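Local coordinates for malonate decarboxylase subunit alpha (Acinetobacter baumannii ATCC 17978, PDB 6MPR), which serves as the alpha subunit of malonate decarboxylase and probably transfers the acyl carrier protein from its acetyl thioester to malonate, giving malonyl-carrier protein and acetate, at the interface of chains A and B. Residues are numbered along the deposited sequence; one frame, centred on the assembly and turned at random. Chains: chain A/B, Malonate decarboxylase subunit alpha.

Contact 1: the interface of chains A and B. Residues chain A 139-141, 145, 148-149; chain B 359, 400-403.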
loop_
_atom_site.group_PDB
_atom_site.type_symbol
_atom_site.label_atom_id
_atom_site.label_comp_id
_atom_site.label_asym_id
_atom_site.label_seq_id
_atom_site.Cartn_x
_atom_site.Cartn_y
_atom_site.Cartn_z
ATOM N N ALA A 139 0.934 -1.590 19.316
ATOM C CA ALA A 139 2.029 -0.962 18.596
ATOM C C ALA A 139 1.521 0.329 17.986
ATOM O O ALA A 139 0.311 0.521 17.808
ATOM C CB ALA A 139 2.598 -1.871 17.498
ATOM N N ILE A 140 2.464 1.204 17.666
ATOM C CA ILE A 140 2.198 2.406 16.885
ATOM C C ILE A 140 2.535 2.116 15.429
ATOM O O ILE A 140 3.604 1.577 15.132
ATOM C CB ILE A 140 3.015 3.599 17.400
ATOM C CG1 ILE A 140 2.996 3.641 18.932
ATOM C CG2 ILE A 140 2.468 4.883 16.800
ATOM C CD1 ILE A 140 3.939 4.667 19.506
ATOM N N HIS A 141 1.628 2.478 14.525
ATOM C CA HIS A 141 1.681 2.107 13.118
ATOM C C HIS A 141 1.730 3.350 12.241
ATOM O O HIS A 141 1.399 4.445 12.681
ATOM C CB HIS A 141 0.418 1.307 12.695
ATOM C CG HIS A 141 0.136 0.087 13.518
ATOM N ND1 HIS A 141 -0.208 0.132 14.855
ATOM C CD2 HIS A 141 0.112 -1.224 13.172
ATOM C CE1 HIS A 141 -0.412 -1.095 15.298
ATOM N NE2 HIS A 141 -0.242 -1.935 14.290
ATOM N N GLU A 145 -0.314 0.712 7.153
ATOM C CA GLU A 145 0.104 -0.479 7.896
ATOM C C GLU A 145 -0.993 -0.944 8.848
ATOM O O GLU A 145 -1.299 -2.143 8.932
ATOM C CB GLU A 145 1.404 -0.174 8.655
ATOM C CG GLU A 145 1.944 -1.283 9.545
ATOM C CD GLU A 145 3.088 -0.779 10.431
ATOM O OE1 GLU A 145 3.788 -1.615 11.043
ATOM O OE2 GLU A 145 3.258 0.460 10.542
ATOM N N SER A 148 -3.793 -2.556 6.997
ATOM C CA SER A 148 -3.445 -3.863 6.455
ATOM C C SER A 148 -3.602 -4.968 7.489
ATOM O O SER A 148 -3.887 -6.108 7.120
ATOM C CB SER A 148 -2.017 -3.847 5.914
ATOM O OG SER A 148 -1.080 -3.971 6.971
ATOM N N ARG A 149 -3.420 -4.655 8.772
ATOM C CA ARG A 149 -3.564 -5.672 9.803
ATOM C C ARG A 149 -5.007 -6.095 10.003
ATOM O O ARG A 149 -5.246 -7.157 10.596
ATOM C CB ARG A 149 -2.980 -5.158 11.119
ATOM C CG ARG A 149 -1.481 -4.943 11.027
ATOM C CD ARG A 149 -0.877 -4.678 12.385
ATOM N NE ARG A 149 -0.882 -5.876 13.220
ATOM C CZ ARG A 149 -0.545 -5.886 14.507
ATOM N NH1 ARG A 149 -0.226 -4.759 15.127
ATOM N NH2 ARG A 149 -0.562 -7.021 15.191
ATOM N N TYR B 359 2.759 -5.162 4.583
ATOM C CA TYR B 359 2.855 -4.501 5.876
ATOM C C TYR B 359 2.450 -5.354 7.062
ATOM O O TYR B 359 2.806 -5.003 8.190
ATOM C CB TYR B 359 1.963 -3.253 5.899
ATOM C CG TYR B 359 2.658 -1.962 5.537
ATOM C CD1 TYR B 359 3.661 -1.443 6.341
ATOM C CD2 TYR B 359 2.293 -1.258 4.407
ATOM C CE1 TYR B 359 4.292 -0.259 6.026
ATOM C CE2 TYR B 359 2.916 -0.041 4.075
ATOM C CZ TYR B 359 3.919 0.439 4.895
ATOM O OH TYR B 359 4.552 1.622 4.607
ATOM N N GLY B 400 8.702 1.347 5.732
ATOM C CA GLY B 400 7.723 2.136 6.454
ATOM C C GLY B 400 7.087 1.413 7.623
ATOM O O GLY B 400 6.361 2.025 8.412
ATOM N N ARG B 401 7.358 0.121 7.769
ATOM C CA ARG B 401 6.727 -0.644 8.839
ATOM C C ARG B 401 7.328 -0.302 10.200
ATOM O O ARG B 401 8.551 -0.221 10.364
ATOM C CB ARG B 401 6.859 -2.142 8.574
ATOM C CG ARG B 401 6.536 -2.983 9.824
ATOM C CD ARG B 401 6.428 -4.480 9.523
ATOM N NE ARG B 401 6.293 -5.228 10.769
ATOM C CZ ARG B 401 5.914 -6.495 10.869
ATOM N NH1 ARG B 401 5.626 -7.217 9.784
ATOM N NH2 ARG B 401 5.837 -7.046 12.080
ATOM N N ARG B 402 6.459 -0.150 11.203
ATOM C CA ARG B 402 6.918 0.138 12.556
ATOM C C ARG B 402 6.424 -0.840 13.613
ATOM O O ARG B 402 7.017 -0.874 14.705
ATOM C CB ARG B 402 6.496 1.555 12.974
ATOM C CG ARG B 402 7.033 2.688 12.071
ATOM C CD ARG B 402 8.540 2.850 12.209
ATOM N NE ARG B 402 9.068 3.957 11.412
ATOM C CZ ARG B 402 9.601 3.807 10.200
ATOM N NH1 ARG B 402 9.682 2.598 9.658
ATOM N NH2 ARG B 402 10.074 4.857 9.543
ATOM N N HIS B 403 5.369 -1.620 13.354
ATOM C CA HIS B 403 4.834 -2.502 14.382
ATOM C C HIS B 403 5.663 -3.774 14.485
ATOM O O HIS B 403 6.146 -4.301 13.479
ATOM C CB HIS B 403 3.350 -2.829 14.129
ATOM C CG HIS B 403 3.099 -3.982 13.197
ATOM N ND1 HIS B 403 3.158 -3.858 11.826
ATOM C CD2 HIS B 403 2.716 -5.260 13.439
ATOM C CE1 HIS B 403 2.851 -5.014 11.263
ATOM N NE2 HIS B 403 2.580 -5.884 12.221
#

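Contact 2: the interface of chains A and B. Residues chain A 186-187, 190, 218; chain B 211, 347, 349, 352.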
loop_
_atom_site.group_PDB
_atom_site.type_symbol
_atom_site.label_atom_id
_atom_site.label_comp_id
_atom_site.label_asym_id
_atom_site.label_seq_id
_atom_site.Cartn_x
_atom_site.Cartn_y
_atom_site.Cartn_z
ATOM N N GLU A 186 -14.528 -2.454 5.090
ATOM C CA GLU A 186 -14.526 -3.699 4.320
ATOM C C GLU A 186 -14.070 -4.910 5.126
ATOM O O GLU A 186 -14.736 -5.951 5.049
ATOM C CB GLU A 186 -13.694 -3.544 3.042
ATOM C CG GLU A 186 -13.548 -4.867 2.300
ATOM C CD GLU A 186 -12.975 -4.723 0.903
ATOM O OE1 GLU A 186 -12.935 -3.578 0.375
ATOM O OE2 GLU A 186 -12.585 -5.776 0.330
ATOM N N PRO A 187 -12.980 -4.859 5.908
ATOM C CA PRO A 187 -12.580 -6.068 6.657
ATOM C C PRO A 187 -13.659 -6.614 7.577
ATOM O O PRO A 187 -13.811 -7.838 7.697
ATOM C CB PRO A 187 -11.350 -5.588 7.446
ATOM C CG PRO A 187 -10.733 -4.556 6.531
ATOM C CD PRO A 187 -11.955 -3.805 5.997
ATOM N N PHE A 190 -16.904 -8.167 5.651
ATOM C CA PHE A 190 -16.726 -9.481 5.049
ATOM C C PHE A 190 -16.145 -10.505 6.020
ATOM O O PHE A 190 -15.577 -11.514 5.595
ATOM C CB PHE A 190 -15.887 -9.332 3.779
ATOM C CG PHE A 190 -16.618 -8.576 2.706
ATOM C CD1 PHE A 190 -16.549 -7.191 2.638
ATOM C CD2 PHE A 190 -17.452 -9.241 1.833
ATOM C CE1 PHE A 190 -17.271 -6.485 1.679
ATOM C CE2 PHE A 190 -18.185 -8.540 0.874
ATOM C CZ PHE A 190 -18.092 -7.171 0.803
ATOM N N TRP A 218 -22.496 -3.554 3.183
ATOM C CA TRP A 218 -21.375 -3.486 4.119
ATOM C C TRP A 218 -21.771 -2.977 5.498
ATOM O O TRP A 218 -20.956 -3.058 6.428
ATOM C CB TRP A 218 -20.259 -2.569 3.586
ATOM C CG TRP A 218 -19.672 -2.984 2.281
ATOM C CD1 TRP A 218 -20.186 -3.889 1.381
ATOM C CD2 TRP A 218 -18.453 -2.498 1.706
ATOM N NE1 TRP A 218 -19.360 -3.980 0.283
ATOM C CE2 TRP A 218 -18.290 -3.143 0.461
ATOM C CE3 TRP A 218 -17.487 -1.579 2.122
ATOM C CZ2 TRP A 218 -17.204 -2.890 -0.374
ATOM C CZ3 TRP A 218 -16.398 -1.346 1.294
ATOM C CH2 TRP A 218 -16.270 -2.002 0.068
ATOM N N ARG B 211 -24.759 -9.024 -4.103
ATOM C CA ARG B 211 -24.339 -7.808 -3.419
ATOM C C ARG B 211 -23.804 -6.867 -4.486
ATOM O O ARG B 211 -23.586 -7.260 -5.639
ATOM C CB ARG B 211 -23.260 -8.074 -2.360
ATOM C CG ARG B 211 -21.957 -8.572 -2.960
ATOM C CD ARG B 211 -20.888 -8.771 -1.886
ATOM N NE ARG B 211 -19.603 -9.127 -2.454
ATOM C CZ ARG B 211 -19.026 -10.320 -2.348
ATOM N NH1 ARG B 211 -19.626 -11.318 -1.688
ATOM N NH2 ARG B 211 -17.851 -10.522 -2.926
ATOM N N ARG B 347 -15.111 -12.427 -1.020
ATOM C CA ARG B 347 -14.736 -11.111 -1.555
ATOM C C ARG B 347 -13.212 -11.060 -1.569
ATOM O O ARG B 347 -12.580 -10.870 -0.523
ATOM C CB ARG B 347 -15.310 -9.950 -0.741
ATOM C CG ARG B 347 -14.586 -8.601 -0.927
ATOM C CD ARG B 347 -15.315 -7.581 -1.806
ATOM N NE ARG B 347 -14.643 -6.271 -1.779
ATOM C CZ ARG B 347 -14.993 -5.235 -2.526
ATOM N NH1 ARG B 347 -16.024 -5.330 -3.372
ATOM N NH2 ARG B 347 -14.314 -4.095 -2.429
ATOM N N ASN B 349 -9.721 -9.156 -2.894
ATOM C CA ASN B 349 -9.375 -7.750 -3.056
ATOM C C ASN B 349 -7.861 -7.718 -3.233
ATOM O O ASN B 349 -7.129 -7.774 -2.245
ATOM C CB ASN B 349 -9.827 -6.925 -1.859
ATOM C CG ASN B 349 -9.604 -5.439 -2.064
ATOM O OD1 ASN B 349 -8.633 -5.030 -2.719
ATOM N ND2 ASN B 349 -10.501 -4.618 -1.515
ATOM N N MET B 352 -5.937 -4.758 -1.451
ATOM C CA MET B 352 -5.927 -4.911 0.001
ATOM C C MET B 352 -5.050 -6.080 0.421
ATOM O O MET B 352 -4.293 -5.983 1.395
ATOM C CB MET B 352 -7.359 -5.104 0.511
ATOM C CG MET B 352 -7.513 -5.197 2.007
ATOM S SD MET B 352 -9.283 -5.309 2.411
ATOM C CE MET B 352 -9.818 -3.609 2.179
HETATM O O HOH W 1 -11.746 -8.322 1.146
#

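Contact 3: the interface of chains A and B. Residues chain A 190, 215, 217-218; chain B 211-212, 342.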
loop_
_atom_site.group_PDB
_atom_site.type_symbol
_atom_site.label_atom_id
_atom_site.label_comp_id
_atom_site.label_asym_id
_atom_site.label_seq_id
_atom_site.Cartn_x
_atom_site.Cartn_y
_atom_site.Cartn_z
ATOM N N PHE A 190 -16.904 -8.167 5.651
ATOM C CA PHE A 190 -16.726 -9.481 5.049
ATOM C C PHE A 190 -16.145 -10.505 6.020
ATOM O O PHE A 190 -15.577 -11.514 5.595
ATOM C CB PHE A 190 -15.887 -9.332 3.779
ATOM C CG PHE A 190 -16.618 -8.576 2.706
ATOM C CD1 PHE A 190 -16.549 -7.191 2.638
ATOM C CD2 PHE A 190 -17.452 -9.241 1.833
ATOM C CE1 PHE A 190 -17.271 -6.485 1.679
ATOM C CE2 PHE A 190 -18.185 -8.540 0.874
ATOM C CZ PHE A 190 -18.092 -7.171 0.803
ATOM N N PRO A 215 -21.538 0.701 0.207
ATOM C CA PRO A 215 -22.802 0.016 -0.098
ATOM C C PRO A 215 -23.519 -0.498 1.140
ATOM O O PRO A 215 -22.906 -0.873 2.144
ATOM C CB PRO A 215 -22.378 -1.163 -0.988
ATOM C CG PRO A 215 -20.931 -0.931 -1.340
ATOM C CD PRO A 215 -20.361 -0.044 -0.266
ATOM N N SER A 217 -24.843 -3.271 1.755
ATOM C CA SER A 217 -24.538 -4.605 2.258
ATOM C C SER A 217 -23.293 -4.631 3.147
ATOM O O SER A 217 -23.067 -5.634 3.833
ATOM C CB SER A 217 -24.391 -5.581 1.098
ATOM O OG SER A 217 -23.287 -5.235 0.288
ATOM N N TRP A 218 -22.496 -3.554 3.183
ATOM C CA TRP A 218 -21.375 -3.486 4.119
ATOM C C TRP A 218 -21.771 -2.977 5.498
ATOM O O TRP A 218 -20.956 -3.058 6.428
ATOM C CB TRP A 218 -20.259 -2.569 3.586
ATOM C CG TRP A 218 -19.672 -2.984 2.281
ATOM C CD1 TRP A 218 -20.186 -3.889 1.381
ATOM C CD2 TRP A 218 -18.453 -2.498 1.706
ATOM N NE1 TRP A 218 -19.360 -3.980 0.283
ATOM C CE2 TRP A 218 -18.290 -3.143 0.461
ATOM C CE3 TRP A 218 -17.487 -1.579 2.122
ATOM C CZ2 TRP A 218 -17.204 -2.890 -0.374
ATOM C CZ3 TRP A 218 -16.398 -1.346 1.294
ATOM C CH2 TRP A 218 -16.270 -2.002 0.068
ATOM N N ARG B 211 -24.759 -9.024 -4.103
ATOM C CA ARG B 211 -24.339 -7.808 -3.419
ATOM C C ARG B 211 -23.804 -6.867 -4.486
ATOM O O ARG B 211 -23.586 -7.260 -5.639
ATOM C CB ARG B 211 -23.260 -8.074 -2.360
ATOM C CG ARG B 211 -21.957 -8.572 -2.960
ATOM C CD ARG B 211 -20.888 -8.771 -1.886
ATOM N NE ARG B 211 -19.603 -9.127 -2.454
ATOM C CZ ARG B 211 -19.026 -10.320 -2.348
ATOM N NH1 ARG B 211 -19.626 -11.318 -1.688
ATOM N NH2 ARG B 211 -17.851 -10.522 -2.926
ATOM N N VAL B 212 -23.578 -5.623 -4.084
ATOM C CA VAL B 212 -22.960 -4.614 -4.925
ATOM C C VAL B 212 -21.492 -4.525 -4.535
ATOM O O VAL B 212 -21.172 -4.159 -3.397
ATOM C CB VAL B 212 -23.653 -3.251 -4.756
ATOM C CG1 VAL B 212 -22.902 -2.155 -5.540
ATOM C CG2 VAL B 212 -25.105 -3.341 -5.182
ATOM N N ARG B 342 -22.279 -10.955 3.250
ATOM C CA ARG B 342 -23.517 -11.442 3.848
ATOM C C ARG B 342 -24.293 -12.314 2.866
ATOM O O ARG B 342 -25.057 -13.182 3.292
ATOM C CB ARG B 342 -24.366 -10.272 4.357
ATOM C CG ARG B 342 -25.043 -9.442 3.308
ATOM C CD ARG B 342 -26.047 -8.504 3.976
ATOM N NE ARG B 342 -25.414 -7.751 5.055
ATOM C CZ ARG B 342 -25.905 -6.637 5.588
ATOM N NH1 ARG B 342 -25.244 -6.018 6.557
ATOM N NH2 ARG B 342 -27.045 -6.132 5.145
HETATM O O HOH W 2 -19.451 -5.396 -1.990
HETATM O O HOH W 3 -21.241 -8.041 3.449
HETATM O O HOH W 4 -22.429 -7.112 6.370
#

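Contact 4: the interface of chains A and B. Residues chain A 212, 347, 349, 352; chain B 186, 215, 218.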
loop_
_atom_site.group_PDB
_atom_site.type_symbol
_atom_site.label_atom_id
_atom_site.label_comp_id
_atom_site.label_asym_id
_atom_site.label_seq_id
_atom_site.Cartn_x
_atom_site.Cartn_y
_atom_site.Cartn_z
ATOM N N VAL A 212 -23.224 6.719 -3.675
ATOM C CA VAL A 212 -22.991 5.677 -2.684
ATOM C C VAL A 212 -21.488 5.467 -2.578
ATOM O O VAL A 212 -20.846 5.035 -3.542
ATOM C CB VAL A 212 -23.704 4.360 -3.048
ATOM C CG1 VAL A 212 -23.399 3.306 -1.993
ATOM C CG2 VAL A 212 -25.224 4.569 -3.164
ATOM N N ARG A 347 -13.788 13.022 -3.895
ATOM C CA ARG A 347 -13.689 11.677 -3.313
ATOM C C ARG A 347 -12.262 11.524 -2.795
ATOM O O ARG A 347 -11.331 11.275 -3.570
ATOM C CB ARG A 347 -14.039 10.595 -4.342
ATOM C CG ARG A 347 -13.549 9.191 -4.048
ATOM C CD ARG A 347 -14.566 8.296 -3.311
ATOM N NE ARG A 347 -14.021 6.940 -3.178
ATOM C CZ ARG A 347 -14.612 5.919 -2.555
ATOM N NH1 ARG A 347 -15.812 6.061 -1.983
ATOM N NH2 ARG A 347 -13.991 4.746 -2.504
ATOM N N ASN A 349 -9.545 9.387 -0.429
ATOM C CA ASN A 349 -9.366 7.972 -0.158
ATOM C C ASN A 349 -7.986 7.854 0.485
ATOM O O ASN A 349 -6.983 7.842 -0.226
ATOM C CB ASN A 349 -9.478 7.165 -1.448
ATOM C CG ASN A 349 -9.394 5.669 -1.229
ATOM O OD1 ASN A 349 -8.698 5.195 -0.328
ATOM N ND2 ASN A 349 -10.094 4.907 -2.079
ATOM N N MET A 352 -5.768 4.832 -0.629
ATOM C CA MET A 352 -5.248 4.933 -1.993
ATOM C C MET A 352 -4.207 6.037 -2.113
ATOM O O MET A 352 -3.184 5.874 -2.800
ATOM C CB MET A 352 -6.404 5.150 -2.970
ATOM C CG MET A 352 -6.024 5.247 -4.445
ATOM S SD MET A 352 -7.541 5.451 -5.419
ATOM C CE MET A 352 -8.192 3.781 -5.342
ATOM N N GLU B 186 -11.947 2.955 -9.553
ATOM C CA GLU B 186 -12.128 4.206 -8.822
ATOM C C GLU B 186 -11.345 5.367 -9.429
ATOM O O GLU B 186 -11.932 6.456 -9.570
ATOM C CB GLU B 186 -11.776 4.011 -7.337
ATOM C CG GLU B 186 -11.775 5.336 -6.556
ATOM C CD GLU B 186 -11.751 5.176 -5.049
ATOM O OE1 GLU B 186 -11.905 4.040 -4.543
ATOM O OE2 GLU B 186 -11.567 6.212 -4.355
ATOM N N PRO B 215 -20.375 0.242 -7.294
ATOM C CA PRO B 215 -21.659 0.950 -7.405
ATOM C C PRO B 215 -21.855 1.598 -8.768
ATOM O O PRO B 215 -20.904 1.946 -9.467
ATOM C CB PRO B 215 -21.580 2.002 -6.293
ATOM C CG PRO B 215 -20.116 2.279 -6.148
ATOM C CD PRO B 215 -19.407 0.966 -6.454
ATOM N N TRP B 218 -19.996 4.598 -10.381
ATOM C CA TRP B 218 -18.637 4.437 -10.887
ATOM C C TRP B 218 -18.594 3.914 -12.315
ATOM O O TRP B 218 -17.518 3.920 -12.925
ATOM C CB TRP B 218 -17.835 3.468 -10.012
ATOM C CG TRP B 218 -17.612 3.890 -8.591
ATOM C CD1 TRP B 218 -18.240 4.899 -7.905
ATOM C CD2 TRP B 218 -16.689 3.291 -7.667
ATOM N NE1 TRP B 218 -17.765 4.953 -6.607
ATOM C CE2 TRP B 218 -16.812 3.982 -6.442
ATOM C CE3 TRP B 218 -15.780 2.225 -7.758
ATOM C CZ2 TRP B 218 -16.052 3.651 -5.325
ATOM C CZ3 TRP B 218 -15.019 1.908 -6.649
ATOM C CH2 TRP B 218 -15.166 2.615 -5.449
HETATM O O HOH W 5 -10.174 8.647 -4.941
HETATM O O HOH W 6 -18.696 6.425 -4.451
#

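Contact 1: the interface of chains A and B
The carboxylate of A:Glu145, on helix 143-149, reaches across the interface of chains A and B of this malonate decarboxylase alpha subunit and is capped by the loop B:Arg401-B:His403. Its OE1 accepts from several donors of chain B. The backbone N of B:His403 meets OE1 of A:Glu145 on the syn side at 2.8 Å. The ring ND1 of B:His403 comes to OE1 of A:Glu145 from the anti side at 2.5 Å, with the oxygen lying in the imidazole plane. The amide N of B:Arg402 also donates, 3.1 Å from OE1 of A:Glu145 and well out of the carboxylate plane. CG of A:Glu145 stands anti to the backbone N (chi1 177°) and the chain runs on extended, which carries the carboxylate past B:Tyr359; ring atom CD1 of that tyrosine packs 3.5 Å from CB of A:Glu145.

The imidazole of B:His403 is sandwiched between two arginines. Over one face lies A:Arg149, whose CD sits off-centre and whose guanidinium is turned 17° from the ring. NH2 of B:Arg401 lies over the opposite face, toward the rim. Further out, both arginines are fixed by hydrogen bonds: NH1 of A:Arg149 gives an in-plane bond of 2.9 Å to the ring NE2 of A:His141, while NE and NH2 of B:Arg401 both grip the carbonyl O of B:His403. A:Ser148 turns OG back to the carbonyl O of A:Glu145 at 2.7 Å, beside CB of B:Tyr359.

Contact 2: the interface of chains A and B
Helix 181-189 of chain A presents A:Glu186 to the B:Arg347-B:Asn349 loop of chain B and the start of helix 350-359, forming a buttressed salt bridge in the two-fold interface of the deposited pair. B:Arg347 grips the carboxylate side-on. Its NE bonds OE2 of A:Glu186 at 3.0 Å and NH2 reaches OE1 at 3.2 Å; the guanidinium stands 76° to the carboxylate plane, and both nitrogens meet the oxygens from above that plane. ND2 of B:Asn349 approaches OE2 of A:Glu186 from the opposite face, on the syn side, at 3.0 Å. The asparagine is held in turn by its OD1, which accepts the backbone N of B:Met352, and CE of B:Met352 meets the glutamate tip to tip, 3.6 Å from CD of A:Glu186.

CB of B:Arg347 lies over the ring face of A:Phe190 in a CH-pi contact, 3.4 Å from ring atom CD2. The bend at chi2 (104°) carries the arginine onward, with CD of B:Arg347 3.8 Å from CZ of A:Phe190. Beyond it, CZ2 of A:Trp218 points at the guanidinium face, the two planes nearly perpendicular. B:Arg211 comes to the phenyl rim with CD in the ring plane and its guanidinium face toward CE2. Water 1 lies 2.8 Å from OE2 of A:Glu186 and 3.2 Å from the carbonyl O of B:Arg347.

Contact 3: the interface of chains A and B
A:Ser217 and A:Pro215 face B:Arg211, B:Val212 and B:Arg342 across a part of the interface of chains A and B where water carries the polar links between the chains. The indole of A:Trp218 is clamped between two residues of its own chain: CD of A:Pro215 lies over the centre of one face, and CE1 of A:Phe190 packs toward the rim of the other, which probably helps to point the N-H edge at chain B. NE1 of A:Trp218 meets water 2 in the ring plane at 2.7 Å, and the water lies 2.5 Å from the carbonyl O of B:Val212. The same carbonyl O of B:Val212 approaches CG of A:Pro215 at 3.8 Å, and the proline thus borders both the indole and the partner backbone.

On the other side of A:Ser217, the guanidinium of B:Arg342 is modelled with one face over the carbonyl O of the serine, which is offset toward the rim. This arginine is poorly ordered, and both that placement and its side-chain contact with water 4 are tentative. Waters 3 and 4 each stand 3.0 Å from O of A:Ser217. Water 3 also contacts the backbone N of B:Arg342 at 3.1 Å. OG of A:Ser217 faces CB of B:Arg211 at 3.9 Å.

In the fold, the chain A side is formed by the short 3-10 helix 216-218, the proline just before it and A:Phe190 just after helix 181-189, whereas B:Arg211, B:Val212 and B:Arg342 all lie in loops.

Contact 4: the interface of chains A and B
B:Glu186 is clasped by A:Arg347 and A:Asn349 at the two-fold interface of the deposited pair of malonate decarboxylase alpha subunits, the tight half of a contact whose other half is bridged by water. B:Glu186 extends from helix 181-189 with CG anti to the backbone N (chi1 173°), and its carboxylate enters between the two chain A residues. NE of A:Arg347 gives a nearly straight hydrogen bond of 2.8 Å to OE2 of B:Glu186, within a salt bridge, and NH2 bonds OE1 at 3.0 Å. Both come from above the carboxylate plane, the guanidinium turned 69° against it. ND2 of A:Asn349 reaches OE2 of B:Glu186 from the opposite face at 3.0 Å, with the oxygen in the amide plane. That amide is positioned by its OD1, which accepts the backbone N of A:Met352 at 3.0 Å. The methionine chain runs antiparallel alongside the glutamate, with CE of A:Met352 3.8 Å from OE1 of B:Glu186.

CZ2 of B:Trp218 points at one guanidinium face of A:Arg347 and marks the passage to the looser side. There B:Pro215 covers the indole face with CD and brings CG near the carbonyl O of A:Val212. Water 6 joins that carbonyl O to the indole, lying 2.8 Å from NE1 of B:Trp218 in the ring plane. At the other end water 5 sits 2.9 Å from OE2 of B:Glu186 and also touches the backbone O of A:Arg347.

Contacts 2 and 4 are two-fold twins in their salt-bridge cores, with chains exchanged and about 14 Å between them; all distances here run between the centres of the C-alpha atoms of the contacts. Contact 3 borders contact 2, about 7 Å away, and shares A:Phe190, A:Trp218 and B:Arg211; its proline, tryptophan and valine water link recurs with chains exchanged in contact 4. Contact 1 lies about 21 Å from contact 2, 27 Å from contact 3 and 25 Å from contact 4, yet helix 350-359 of chain B serves both contact 1 and contact 2. The repeated patches are consistent with a dimer, unproven by the structure alone.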